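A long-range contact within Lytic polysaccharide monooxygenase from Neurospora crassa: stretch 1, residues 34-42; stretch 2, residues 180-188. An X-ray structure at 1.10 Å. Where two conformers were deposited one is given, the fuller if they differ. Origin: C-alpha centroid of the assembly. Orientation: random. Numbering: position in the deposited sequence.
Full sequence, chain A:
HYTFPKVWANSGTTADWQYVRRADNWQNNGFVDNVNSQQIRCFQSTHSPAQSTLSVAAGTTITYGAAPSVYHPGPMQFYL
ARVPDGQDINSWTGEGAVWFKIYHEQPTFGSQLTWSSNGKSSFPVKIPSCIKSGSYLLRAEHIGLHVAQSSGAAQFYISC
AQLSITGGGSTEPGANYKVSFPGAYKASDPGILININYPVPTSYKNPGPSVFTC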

ATOM      1  N   ASN A  34      -6.982   8.839   9.823  1.00  5.53           N
ATOM      2  CA  ASN A  34      -6.970  10.213   9.362  1.00  5.82           C
ATOM      3  C   ASN A  34      -6.387  10.267   7.945  1.00  5.17           C
ATOM      4  O   ASN A  34      -5.165  10.238   7.774  1.00  5.36           O
ATOM      5  N   VAL A  35      -7.237  10.370   6.927  1.00  5.56           N
ATOM      6  CA  VAL A  35      -6.731  10.412   5.561  1.00  5.59           C
ATOM      7  C   VAL A  35      -5.950  11.705   5.267  1.00  5.87           C
ATOM      8  O   VAL A  35      -5.270  11.800   4.247  1.00  5.89           O
ATOM      9  N   ASN A  36      -6.019  12.687   6.167  1.00  5.62           N
ATOM     10  CA  ASN A  36      -5.294  13.953   6.016  1.00  6.33           C
ATOM     11  C   ASN A  36      -3.959  14.006   6.748  1.00  5.98           C
ATOM     12  O   ASN A  36      -3.258  15.005   6.675  1.00  8.57           O
ATOM     13  N   SER A  37      -3.620  12.940   7.456  1.00  5.67           N
ATOM     14  CA  SER A  37      -2.362  12.868   8.180  1.00  5.66           C
ATOM     15  C   SER A  37      -1.201  12.488   7.272  1.00  5.68           C
ATOM     16  O   SER A  37      -1.366  11.719   6.323  1.00  5.52           O
ATOM     17  N   GLN A  38      -0.010  12.978   7.596  1.00  5.47           N
ATOM     18  CA  GLN A  38       1.193  12.475   6.943  1.00  5.48           C
ATOM     19  C   GLN A  38       1.320  10.960   7.100  1.00  5.65           C
ATOM     20  O   GLN A  38       1.938  10.295   6.271  1.00  5.49           O
ATOM     21  N   GLN A  39       0.773  10.413   8.183  1.00  5.26           N
ATOM     22  CA  GLN A  39       0.822   8.971   8.389  1.00  5.37           C
ATOM     23  C   GLN A  39       0.087   8.157   7.322  1.00  4.66           C
ATOM     24  O   GLN A  39       0.363   6.974   7.178  1.00  5.20           O
ATOM     25  N   ILE A  40      -0.806   8.776   6.552  1.00  4.94           N
ATOM     26  CA  ILE A  40      -1.521   8.030   5.504  1.00  4.54           C
ATOM     27  C   ILE A  40      -0.554   7.583   4.412  1.00  4.72           C
ATOM     28  O   ILE A  40      -0.851   6.686   3.622  1.00  5.41           O
ATOM     29  N   ARG A  41       0.609   8.242   4.333  1.00  4.86           N
ATOM     30  CA  ARG A  41       1.528   7.916   3.252  1.00  4.76           C
ATOM     31  C   ARG A  41       2.332   6.646   3.565  1.00  4.97           C
ATOM     32  O   ARG A  41       2.113   5.614   2.960  1.00  5.43           O
ATOM     33  N   CYS A  42       3.215   6.730   4.554  1.00  4.91           N
ATOM     34  CA  CYS A  42       4.078   5.614   4.959  1.00  5.14           C
ATOM     35  C   CYS A  42       4.028   5.355   6.472  1.00  5.11           C
ATOM     36  O   CYS A  42       4.925   4.711   7.012  1.00  5.58           O
ATOM     37  N   SER A 180      -1.158  11.941  -4.635  0.90  6.45           N
ATOM     38  CA  SER A 180      -0.370  12.254  -3.455  0.53  6.45           C
ATOM     39  C   SER A 180      -0.983  11.623  -2.208  0.91  5.54           C
ATOM     40  O   SER A 180      -2.188  11.359  -2.148  0.85  5.36           O
ATOM     41  N   PHE A 181      -0.130  11.398  -1.214  1.00  6.33           N
ATOM     42  CA  PHE A 181      -0.569  10.988   0.118  1.00  6.23           C
ATOM     43  C   PHE A 181       0.078  11.905   1.141  1.00  6.23           C
ATOM     44  O   PHE A 181       1.294  11.972   1.195  1.00  7.54           O
ATOM     45  N   PRO A 182      -0.711  12.631   1.940  1.00  6.17           N
ATOM     46  CA  PRO A 182      -2.169  12.762   1.856  1.00  6.82           C
ATOM     47  C   PRO A 182      -2.594  13.498   0.579  1.00  6.46           C
ATOM     48  O   PRO A 182      -1.783  14.186  -0.046  1.00  7.54           O
ATOM     49  N   GLY A 183      -3.852  13.327   0.199  1.00  6.63           N
ATOM     50  CA  GLY A 183      -4.443  14.002  -0.943  1.00  7.13           C
ATOM     51  C   GLY A 183      -5.360  13.100  -1.747  1.00  7.60           C
ATOM     52  O   GLY A 183      -6.419  13.523  -2.200  1.00  9.57           O
ATOM     53  N   ALA A 184      -4.954  11.851  -1.922  1.00  6.97           N
ATOM     54  CA  ALA A 184      -5.683  10.933  -2.791  1.00  8.01           C
ATOM     55  C   ALA A 184      -7.045  10.573  -2.230  1.00  7.25           C
ATOM     56  O   ALA A 184      -7.982  10.317  -2.991  1.00  8.99           O
ATOM     57  N   TYR A 185      -7.134  10.502  -0.905  1.00  6.01           N
ATOM     58  CA  TYR A 185      -8.326  10.013  -0.237  1.00  6.61           C
ATOM     59  C   TYR A 185      -9.039  11.123   0.522  1.00  6.63           C
ATOM     60  O   TYR A 185      -8.403  12.033   1.078  1.00  7.22           O
ATOM     61  N   LYS A 186     -10.359  11.000   0.555  1.00  6.58           N
ATOM     62  CA  LYS A 186     -11.219  11.833   1.381  1.00  6.59           C
ATOM     63  C   LYS A 186     -12.055  10.922   2.263  1.00  5.74           C
ATOM     64  O   LYS A 186     -12.389   9.802   1.877  1.00  6.52           O
ATOM     65  N   ALA A 187     -12.413  11.406   3.439  1.00  5.95           N
ATOM     66  CA  ALA A 187     -13.178  10.618   4.397  1.00  6.61           C
ATOM     67  C   ALA A 187     -14.555  10.228   3.864  1.00  6.66           C
ATOM     68  O   ALA A 187     -15.155   9.284   4.354  1.00  7.99           O
ATOM     69  N   SER A 188     -15.051  10.954   2.865  1.00  6.54           N
ATOM     70  CA  SER A 188     -16.353  10.688   2.264  1.00  7.73           C
ATOM     71  C   SER A 188     -16.290   9.758   1.055  1.00  7.04           C
ATOM     72  O   SER A 188     -17.315   9.463   0.452  1.00  7.56           O
TER

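This is a small, mainly apolar contact between a loop leading into a short, weakly bonded helix and a segment without regular secondary structure, whose touching residues are at least 140 positions apart in sequence, fastened by one direct hydrogen bond from an arginine side chain and by two bridging waters. The area buried, both sides summed, is 459 Å², and the CA atoms come nearest at Arg 41 and Phe 181 (4.9 Å), Asn 36 and Pro 182 (5.3 Å) and Val 35 and Tyr 185 (6.0 Å).

CA-to-CB bonds identify the residues that face across: Val 35 and Ile 40 on one side, Phe 181, Pro 182 and Tyr 185 on the other. Pro 182, which follows a cis peptide bond and has a C-gamma endo ring, loses the most surface. Its CB lies 3.4 Å from Val 35 O and 3.8 Å from Ile 40 CG2, so its ring meets both backbone and side chain. Ile 40 (chi1 t, chi2 p) also brings CG2 to 4.1 Å from Phe 181 CB. Val 35, with chi1 m, spreads its two methyls over the second segment: CG1 is 3.9 Å from Tyr 185 CB, while CG2 is 3.7 Å from both Tyr 185 O and Ala 187 N. Phe 181 and Tyr 185 both have chi1 m.

The direct polar link comes from Arg 41, whose CA-to-CB bond points sideways. With chi1 and chi2 both t and chi3 p, its side chain carries NH1 to 2.9 Å from Phe 181 O; the N-H...acceptor angle of 150° supports a hydrogen bond, and the oxygen lies at the guanidinium edge, near its plane. The group is held from its own segment too, since NH1 and NH2 donate to Gln 38 OE1 at 2.9 and 3.0 Å. Gln 38 starts away from the contact, but its m, m turns bring NE2 to 3.5 Å from Pro 182 CD.

Water 1 lies between the two backbones near Val 35. It donates to Val 35 O (2.8 Å) and accepts from Gly 183 N (2.8 Å) and Tyr 185 N (3.1 Å), joining the two backbones. Water 2 accepts from Asn 36 ND2 at 2.8 Å and donates to Tyr 185 O at 2.9 Å; Asn 36 (chi1 m) points away at CB, yet its amide end returns far enough to use this bridge.

Local bonds shape the first segment: a type I turn runs from Asn 34 to Ser 37, and Ser 37 OG accepts from Gln 39 N at 2.9 Å as a cap.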

ATOM      1  CB  ASN A  34      -6.093  11.030  10.305  1.00  6.24           C
ATOM      2  CG  ASN A  34      -6.151  12.507  10.015  1.00  6.14           C
ATOM      3  OD1 ASN A  34      -6.752  12.937   9.021  1.00  6.17           O
ATOM      4  ND2 ASN A  34      -5.542  13.299  10.884  1.00  6.33           N
ATOM      5  CB  VAL A  35      -7.852  10.245   4.522  1.00  7.74           C
ATOM      6  CG1 VAL A  35      -8.477   8.860   4.640  1.00  9.71           C
ATOM      7  CG2 VAL A  35      -8.893  11.356   4.648  1.00  9.33           C
ATOM      8  CB  ASN A  36      -6.184  15.098   6.490  1.00  8.59           C
ATOM      9  CG  ASN A  36      -7.508  15.120   5.764  1.00  9.40           C
ATOM     10  OD1 ASN A  36      -8.574  15.024   6.372  1.00 15.79           O
ATOM     11  ND2 ASN A  36      -7.450  15.214   4.461  1.00  7.91           N
ATOM     12  CB  SER A  37      -2.488  11.796   9.265  0.97  5.84           C
ATOM     13  OG  SER A  37      -1.256  11.569   9.915  0.98  6.26           O
ATOM     14  CB  GLN A  38       2.450  13.161   7.491  1.00  6.96           C
ATOM     15  CG  GLN A  38       2.490  14.650   7.208  1.00  8.66           C
ATOM     16  CD  GLN A  38       2.572  14.925   5.728  1.00  8.77           C
ATOM     17  OE1 GLN A  38       3.520  14.501   5.065  1.00 10.14           O
ATOM     18  NE2 GLN A  38       1.572  15.616   5.192  1.00 10.27           N
ATOM     19  CB  GLN A  39       0.305   8.601   9.784  1.00  4.86           C
ATOM     20  CG  GLN A  39       1.225   9.033  10.907  1.00  5.23           C
ATOM     21  CD  GLN A  39       0.674   8.659  12.269  1.00  5.90           C
ATOM     22  OE1 GLN A  39      -0.530   8.756  12.510  1.00  7.92           O
ATOM     23  NE2 GLN A  39       1.540   8.198  13.147  1.00  5.57           N
ATOM     24  CB  ILE A  40      -2.728   8.825   4.943  1.00  4.74           C
ATOM     25  CG1 ILE A  40      -3.790   7.910   4.307  1.00  5.74           C
ATOM     26  CG2 ILE A  40      -2.254   9.870   3.948  1.00  6.01           C
ATOM     27  CD1 ILE A  40      -4.528   7.033   5.316  1.00  6.13           C
ATOM     28  CB  ARG A  41       2.445   9.133   2.957  1.00  5.67           C
ATOM     29  CG  ARG A  41       3.423   8.890   1.829  1.00  5.65           C
ATOM     30  CD  ARG A  41       4.293  10.109   1.493  1.00  8.04           C
ATOM     31  NE  ARG A  41       4.899  10.697   2.685  1.00 10.26           N
ATOM     32  CZ  ARG A  41       4.546  11.826   3.311  1.00  9.84           C
ATOM     33  NH1 ARG A  41       3.551  12.629   2.901  1.00 10.09           N
ATOM     34  NH2 ARG A  41       5.239  12.194   4.394  1.00 11.01           N
ATOM     35  CB  CYS A  42       5.540   5.812   4.495  1.00  5.75           C
ATOM     36  SG  CYS A  42       5.691   5.813   2.703  1.00  6.13           S
ATOM     37  CB  SER A 180      -0.268  13.769  -3.274  0.53  8.36           C
ATOM     38  OG  SER A 180      -1.531  14.338  -2.989  0.53  8.50           O
ATOM     39  CB  PHE A 181      -0.170   9.547   0.424  1.00  6.43           C
ATOM     40  CG  PHE A 181      -0.991   8.535  -0.316  1.00  6.49           C
ATOM     41  CD1 PHE A 181      -2.303   8.301   0.042  1.00  6.93           C
ATOM     42  CD2 PHE A 181      -0.474   7.852  -1.393  1.00  8.26           C
ATOM     43  CE1 PHE A 181      -3.087   7.393  -0.656  1.00  9.09           C
ATOM     44  CE2 PHE A 181      -1.256   6.931  -2.085  1.00  9.94           C
ATOM     45  CZ  PHE A 181      -2.559   6.710  -1.717  1.00  9.91           C
ATOM     46  CB  PRO A 182      -2.523  13.552   3.116  1.00  7.27           C
ATOM     47  CG  PRO A 182      -1.300  14.354   3.405  1.00  8.80           C
ATOM     48  CD  PRO A 182      -0.141  13.509   2.985  1.00  7.72           C
ATOM     49  CB  ALA A 184      -4.877   9.660  -3.007  1.00  9.30           C
ATOM     50  CB  TYR A 185      -7.977   8.903   0.757  1.00  6.23           C
ATOM     51  CG  TYR A 185      -7.324   7.664   0.189  1.00  6.51           C
ATOM     52  CD1 TYR A 185      -7.334   7.383  -1.167  1.00  6.43           C
ATOM     53  CD2 TYR A 185      -6.703   6.753   1.032  1.00  6.30           C
ATOM     54  CE1 TYR A 185      -6.744   6.250  -1.664  1.00  7.08           C
ATOM     55  CE2 TYR A 185      -6.101   5.604   0.529  1.00  7.14           C
ATOM     56  CZ  TYR A 185      -6.134   5.356  -0.826  1.00  6.44           C
ATOM     57  OH  TYR A 185      -5.544   4.239  -1.369  1.00  7.21           O
ATOM     58  CB  LYS A 186     -12.121  12.722   0.524  1.00  7.46           C
ATOM     59  CG  LYS A 186     -11.345  13.798  -0.246  1.00  9.60           C
ATOM     60  CD  LYS A 186     -12.245  14.770  -0.980  1.00 12.39           C
ATOM     61  CE  LYS A 186     -12.780  14.184  -2.268  1.00 14.51           C
ATOM     62  NZ  LYS A 186     -11.703  14.031  -3.288  1.00 15.25           N
ATOM     63  CB  ALA A 187     -13.305  11.379   5.702  1.00  7.64           C
ATOM     64  CB  SER A 188     -16.990  12.004   1.826  1.00  9.14           C
ATOM     65  OG  SER A 188     -16.113  12.672   0.937  1.00 10.32           O
TER
HETATM   66  O   HOH W   1      -5.714  11.671   1.534  1.00  6.59           O
HETATM   67  O   HOH W   2      -9.015  14.575   2.279  1.00 11.36           O